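Local coordinates for protein N-alpha-acetyltransferase 35, NatC auxiliary subunit (Saccharomyces cerevisiae, PDB 6YGA) that forms part of the NatC N-terminal acetyltransferase complex, which acetylates the N-terminal methionine of the L-A virus Gag protein, at residues L666-E669 with L670-Y674; S643-E646 with I647-G650; S318-E321 with T322-A326. All coordinates share one frame; numbering follows the deposited sequence.

Contact 1: residues L666-E669 with L670-Y674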
# COMPACT_ATOMS: atom_id res chain seq x y z
N LEU B 666 17.87 -21.10 1.41
CA LEU B 666 17.38 -20.43 0.22
C LEU B 666 17.57 -18.92 0.26
O LEU B 666 17.55 -18.28 -0.79
CB LEU B 666 15.90 -20.76 -0.01
CG LEU B 666 15.53 -22.24 -0.07
CD1 LEU B 666 14.06 -22.40 -0.44
CD2 LEU B 666 16.43 -22.99 -1.03
N VAL B 667 17.75 -18.34 1.45
CA VAL B 667 17.87 -16.90 1.59
C VAL B 667 19.12 -16.57 2.39
O VAL B 667 19.11 -15.67 3.24
CB VAL B 667 16.62 -16.29 2.25
CG1 VAL B 667 15.45 -16.31 1.27
CG2 VAL B 667 16.26 -17.07 3.51
N GLN B 668 20.21 -17.28 2.11
CA GLN B 668 21.41 -17.17 2.95
C GLN B 668 21.98 -15.75 2.90
O GLN B 668 22.27 -15.16 3.95
CB GLN B 668 22.46 -18.19 2.51
CG GLN B 668 23.70 -18.21 3.39
CD GLN B 668 24.76 -19.16 2.86
OE1 GLN B 668 24.65 -19.68 1.76
NE2 GLN B 668 25.80 -19.39 3.66
N GLU B 669 22.13 -15.19 1.70
CA GLU B 669 22.68 -13.85 1.58
C GLU B 669 21.77 -12.81 2.24
O GLU B 669 22.25 -11.91 2.94
CB GLU B 669 22.90 -13.49 0.11
CG GLU B 669 23.78 -14.47 -0.68
CD GLU B 669 22.97 -15.49 -1.46
OE1 GLU B 669 22.04 -16.08 -0.87
OE2 GLU B 669 23.27 -15.71 -2.65
N LEU B 670 20.46 -12.92 2.03
CA LEU B 670 19.53 -11.93 2.59
C LEU B 670 19.49 -12.00 4.11
O LEU B 670 19.40 -10.96 4.77
CB LEU B 670 18.13 -12.12 2.00
CG LEU B 670 17.96 -11.81 0.51
CD1 LEU B 670 16.68 -12.43 -0.05
CD2 LEU B 670 17.96 -10.31 0.27
N SER B 671 19.57 -13.20 4.68
CA SER B 671 19.55 -13.31 6.14
C SER B 671 20.84 -12.76 6.74
O SER B 671 20.82 -12.14 7.81
CB SER B 671 19.32 -14.76 6.57
OG SER B 671 20.37 -15.60 6.14
N LEU B 672 21.98 -12.99 6.07
CA LEU B 672 23.23 -12.38 6.52
C LEU B 672 23.14 -10.86 6.45
O LEU B 672 23.56 -10.16 7.38
CB LEU B 672 24.40 -12.89 5.68
CG LEU B 672 24.82 -14.34 5.92
CD1 LEU B 672 25.89 -14.76 4.93
CD2 LEU B 672 25.30 -14.52 7.36
N GLU B 673 22.60 -10.34 5.35
CA GLU B 673 22.46 -8.90 5.19
C GLU B 673 21.57 -8.32 6.28
O GLU B 673 21.83 -7.22 6.79
CB GLU B 673 21.91 -8.58 3.80
CG GLU B 673 21.67 -7.11 3.52
CD GLU B 673 21.10 -6.87 2.13
OE1 GLU B 673 21.16 -7.79 1.29
OE2 GLU B 673 20.59 -5.75 1.88
N TYR B 674 20.52 -9.05 6.66
CA TYR B 674 19.64 -8.59 7.74
C TYR B 674 20.40 -8.48 9.06
O TYR B 674 20.36 -7.44 9.72
CB TYR B 674 18.46 -9.55 7.87
CG TYR B 674 17.70 -9.39 9.16
CD1 TYR B 674 16.86 -8.30 9.37
CD2 TYR B 674 17.82 -10.32 10.18
CE1 TYR B 674 16.16 -8.15 10.54
CE2 TYR B 674 17.12 -10.18 11.37
CZ TYR B 674 16.29 -9.09 11.54
OH TYR B 674 15.59 -8.93 12.71
O HOH W 1 19.67 -14.38 -0.38
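Ser671 turns its side chain back onto the helical turn before it. Its CB lies 3.5 Å from Val667 O. Its hydroxyl oxygen goes further, to 2.9 Å from Gln668 O and 3.2 Å from Val667 O. The chi1 of 63° puts OG between the backbone N and the carbonyl carbon, and from there it can face both carbonyls. One proton serves two possible acceptors, and the choice stays open. The backbone N of Ser671 also bonds to Val667 O, nearly straight at the hydrogen (159°). The buried hydroxyl thus sits against carbonyls already engaged in the helix. Leu672 CG rests 3.3 Å from Gln668 O. Val667 CG1 meets Leu670 CD1 in a loose apolar contact.

Glu669 bends at chi2 (96°), and its carboxylate curls back over the helix start. A water donates to Glu669 OE1 at 3.0 Å and accepts from Leu670 N at 2.9 Å, which links the acid to a first-turn N-H. Its negative charge probably suits the positive end of the helix dipole. Phe328 of helix 319-328 packs on Val667 and Ser671. These residues form the N-terminal start of helix 668-701, with Val667 at the N-cap.

Contact 2: residues S643-E646 with I647-G650. With EDO (1,2-ethanediol), chain Y; EDO (1,2-ethanediol), chain C.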
# COMPACT_ATOMS: atom_id res chain seq x y z
N SER B 643 25.85 -12.41 20.02
CA SER B 643 24.78 -13.34 19.63
C SER B 643 24.51 -13.27 18.13
O SER B 643 24.33 -14.30 17.48
CB SER B 643 23.51 -13.05 20.42
OG SER B 643 23.66 -13.38 21.78
N ILE B 644 24.45 -12.06 17.57
CA ILE B 644 24.27 -11.91 16.13
C ILE B 644 25.39 -12.61 15.38
O ILE B 644 25.16 -13.30 14.39
CB ILE B 644 24.17 -10.43 15.74
CG1 ILE B 644 22.90 -9.80 16.33
CG2 ILE B 644 24.18 -10.26 14.23
CD1 ILE B 644 22.74 -8.33 15.99
N ASP B 645 26.63 -12.45 15.86
CA ASP B 645 27.77 -13.08 15.21
C ASP B 645 27.63 -14.60 15.20
O ASP B 645 27.88 -15.25 14.18
CB ASP B 645 29.07 -12.66 15.90
CG ASP B 645 29.53 -11.29 15.47
OD1 ASP B 645 28.88 -10.70 14.58
OD2 ASP B 645 30.54 -10.79 16.02
N GLU B 646 27.24 -15.19 16.34
CA GLU B 646 27.04 -16.63 16.41
C GLU B 646 25.99 -17.10 15.42
O GLU B 646 26.15 -18.13 14.77
CB GLU B 646 26.66 -17.05 17.84
CG GLU B 646 27.73 -16.80 18.89
CD GLU B 646 27.32 -17.29 20.27
OE1 GLU B 646 26.93 -18.48 20.39
OE2 GLU B 646 27.37 -16.50 21.23
N ILE B 647 24.89 -16.35 15.30
CA ILE B 647 23.86 -16.70 14.34
C ILE B 647 24.40 -16.61 12.92
O ILE B 647 24.11 -17.46 12.07
CB ILE B 647 22.62 -15.81 14.53
CG1 ILE B 647 21.98 -16.08 15.90
CG2 ILE B 647 21.60 -16.03 13.42
CD1 ILE B 647 20.69 -15.33 16.14
N MSE B 648 25.22 -15.60 12.63
CA MSE B 648 25.77 -15.42 11.30
C MSE B 648 26.72 -16.56 10.95
O MSE B 648 26.71 -17.06 9.82
CB MSE B 648 26.46 -14.06 11.17
CG MSE B 648 25.50 -12.87 11.27
SE MSE B 648 26.31 -11.11 11.00
CE MSE B 648 26.63 -11.20 9.08
N GLN B 649 27.54 -17.00 11.92
CA GLN B 649 28.38 -18.17 11.70
C GLN B 649 27.53 -19.40 11.39
O GLN B 649 27.84 -20.18 10.48
CB GLN B 649 29.26 -18.43 12.92
CG GLN B 649 30.06 -17.23 13.41
CD GLN B 649 31.05 -16.71 12.39
OE1 GLN B 649 31.41 -17.40 11.44
NE2 GLN B 649 31.50 -15.48 12.59
N GLY B 650 26.44 -19.59 12.15
CA GLY B 650 25.58 -20.73 11.91
C GLY B 650 24.94 -20.70 10.54
O GLY B 650 24.82 -21.73 9.87
C1 EDO Y . 21.08 -12.27 23.92
O1 EDO Y . 20.74 -12.73 22.60
C2 EDO Y . 21.89 -10.98 23.83
O2 EDO Y . 22.39 -10.67 25.13
C1 EDO C . 31.70 -7.24 15.38
O1 EDO C . 31.37 -8.49 14.77
C2 EDO C . 32.65 -6.47 14.48
O2 EDO C . 31.99 -6.12 13.25
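The carboxylate of Asp645 and the amide of Gln649 are the flat groups on the outer side of this helical turn. An ethanediol, probably from the crystallisation liquor, donates from O1 to Asp645 OD2 at 2.7 Å. That O1 is closer to OD2 than to OD1. Asp645 OD1 forms a salt bridge with Lys679, so both carboxylate oxygens have a partner. The Gln649 chain bends about CB-CG (chi2 -62°). Its CG comes 3.0 Å from Asp645 O. The amide stays further off, with Gln649 NE2 4.0 Å from Asp645 O.

Ile644 and the selenomethionine at Met648 run side by side and point the same way. The branch that touches is Ile644 CG2, 4.0 Å from Met648 SE. It stands anti to the backbone N, while Met648 CG lies beside its own N (chi1 -66°), 3.2 Å from Ile644 O. Ile647 CG1 comes within 3.3 Å of Ser643 O. The backbone is held by i to i+4 bonds such as Met648 N to Ile644 O at 2.9 Å. Ser643 OG pairs with O1 of a second ethanediol at 3.1 Å.

The turn belongs to helix 619-653. Ile644 and Ile647 meet Ile547 of helix 511-564. Tyr675 of helix 668-701 packs against Ile644, Ile647 and Met648, so the buried Ile644 and Ile647 lie between these two long helices, with Met648 toward helix 668-701.

Contact 3: residues S318-E321 with T322-A326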
# COMPACT_ATOMS: atom_id res chain seq x y z
N SER B 318 12.07 -28.50 3.12
CA SER B 318 11.45 -28.58 4.43
C SER B 318 10.54 -27.38 4.63
O SER B 318 10.62 -26.39 3.90
CB SER B 318 12.50 -28.66 5.55
OG SER B 318 13.21 -27.45 5.69
N ALA B 319 9.67 -27.49 5.64
CA ALA B 319 8.79 -26.37 5.97
C ALA B 319 9.58 -25.19 6.52
O ALA B 319 9.17 -24.04 6.35
CB ALA B 319 7.73 -26.81 6.97
N LEU B 320 10.70 -25.46 7.19
CA LEU B 320 11.51 -24.37 7.73
C LEU B 320 12.18 -23.56 6.63
O LEU B 320 12.38 -22.35 6.77
CB LEU B 320 12.55 -24.93 8.70
CG LEU B 320 13.36 -23.92 9.52
CD1 LEU B 320 12.44 -22.87 10.13
CD2 LEU B 320 14.14 -24.64 10.61
N GLU B 321 12.52 -24.21 5.51
CA GLU B 321 13.15 -23.49 4.41
C GLU B 321 12.15 -22.57 3.70
O GLU B 321 12.51 -21.46 3.30
CB GLU B 321 13.78 -24.48 3.43
CG GLU B 321 15.08 -25.09 3.96
CD GLU B 321 15.70 -26.09 2.99
OE1 GLU B 321 15.03 -26.46 2.01
OE2 GLU B 321 16.87 -26.49 3.22
N THR B 322 10.90 -23.01 3.55
CA THR B 322 9.87 -22.12 3.02
C THR B 322 9.55 -21.01 4.01
O THR B 322 9.37 -19.85 3.62
CB THR B 322 8.60 -22.90 2.68
OG1 THR B 322 8.11 -23.56 3.85
CG2 THR B 322 8.87 -23.92 1.59
N TYR B 323 9.47 -21.34 5.30
CA TYR B 323 9.14 -20.35 6.32
C TYR B 323 10.16 -19.22 6.33
O TYR B 323 9.80 -18.04 6.32
CB TYR B 323 9.04 -21.03 7.68
CG TYR B 323 8.78 -20.12 8.86
CD1 TYR B 323 7.49 -19.77 9.24
CD2 TYR B 323 9.84 -19.64 9.62
CE1 TYR B 323 7.26 -18.94 10.32
CE2 TYR B 323 9.62 -18.81 10.71
CZ TYR B 323 8.33 -18.47 11.06
OH TYR B 323 8.12 -17.65 12.14
N GLN B 324 11.45 -19.57 6.34
CA GLN B 324 12.50 -18.55 6.33
C GLN B 324 12.58 -17.84 4.99
O GLN B 324 12.99 -16.67 4.94
CB GLN B 324 13.85 -19.19 6.69
CG GLN B 324 13.92 -19.72 8.11
CD GLN B 324 14.16 -18.63 9.15
OE1 GLN B 324 13.51 -17.59 9.12
NE2 GLN B 324 15.09 -18.88 10.06
N PHE B 325 12.22 -18.51 3.89
CA PHE B 325 12.13 -17.81 2.61
C PHE B 325 11.07 -16.72 2.66
O PHE B 325 11.30 -15.60 2.20
CB PHE B 325 11.84 -18.80 1.48
CG PHE B 325 11.73 -18.15 0.12
CD1 PHE B 325 10.51 -17.67 -0.33
CD2 PHE B 325 12.84 -18.03 -0.70
CE1 PHE B 325 10.40 -17.07 -1.57
CE2 PHE B 325 12.73 -17.44 -1.95
CZ PHE B 325 11.51 -16.95 -2.38
N ALA B 326 9.91 -17.03 3.24
CA ALA B 326 8.86 -16.02 3.37
C ALA B 326 9.28 -14.90 4.31
O ALA B 326 8.83 -13.76 4.14
CB ALA B 326 7.56 -16.66 3.84
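Helix 319-328 begins here with an N-cap, and Thr322 adds a side-chain bond to the same first turn. Ser318 is the cap residue. Its OG accepts from Glu321 N in a weak bond of 3.3 Å. Thr322 N reaches back to Ser318 O, also weakly.

Ala319 O is held twice. The backbone N of Tyr323 donates to Ala319 O at 2.9 Å. A second bond, of 2.8 Å, runs from Thr322 OG1 to Ala319 O. Both donors come from the same face of the carbonyl plane, the hydroxyl 36° out of it. With chi1 at 59°, Thr322 turns OG1 back toward the preceding turn, and its CG2 then lies 3.8 Å from Ser318 O. Thr322 OG1 is also hydrogen-bonded to Tyr399 of helix 386-402, which ties the start of this helix to a neighbour in the TPR-like helical region.

On another side, Leu320 CD1 packs against two side chains. It lies 4.0 Å from Gln324 CG, with the two side chains alongside each other. It is also 4.2 Å from Tyr323 CD2, approaching the ring obliquely. At the far end of Gln324, NE2 bonds to Thr662 O. Glu321 is extended beyond CG: its OE2 makes a salt bridge with Arg665, and its OE1 accepts from Glu317 N. Phe325 CB lies 3.3 Å from Glu321 O, one turn back.

Along the chain, contact 3 on helix 319-328 comes first, then contact 2 on helix 619-653, then contact 1 on helix 668-701. All lie in the range matched by the NAA35-like TPR family, on the same side of the chain's centre. Contact 1 is the middle piece, its centre about 12 Å from that of contact 2 and about 13 Å from that of contact 3. It touches both: Leu672 O meets Met648 CE at 3.7 Å, and Val667 CG1 meets Phe325 CD2 at 3.7 Å. Contacts 2 and 3 do not touch: their centres are about 19 Å apart, their nearest atoms about 8 Å. The start of helix 668-701 thus bridges its predecessor in sequence and a much earlier helix.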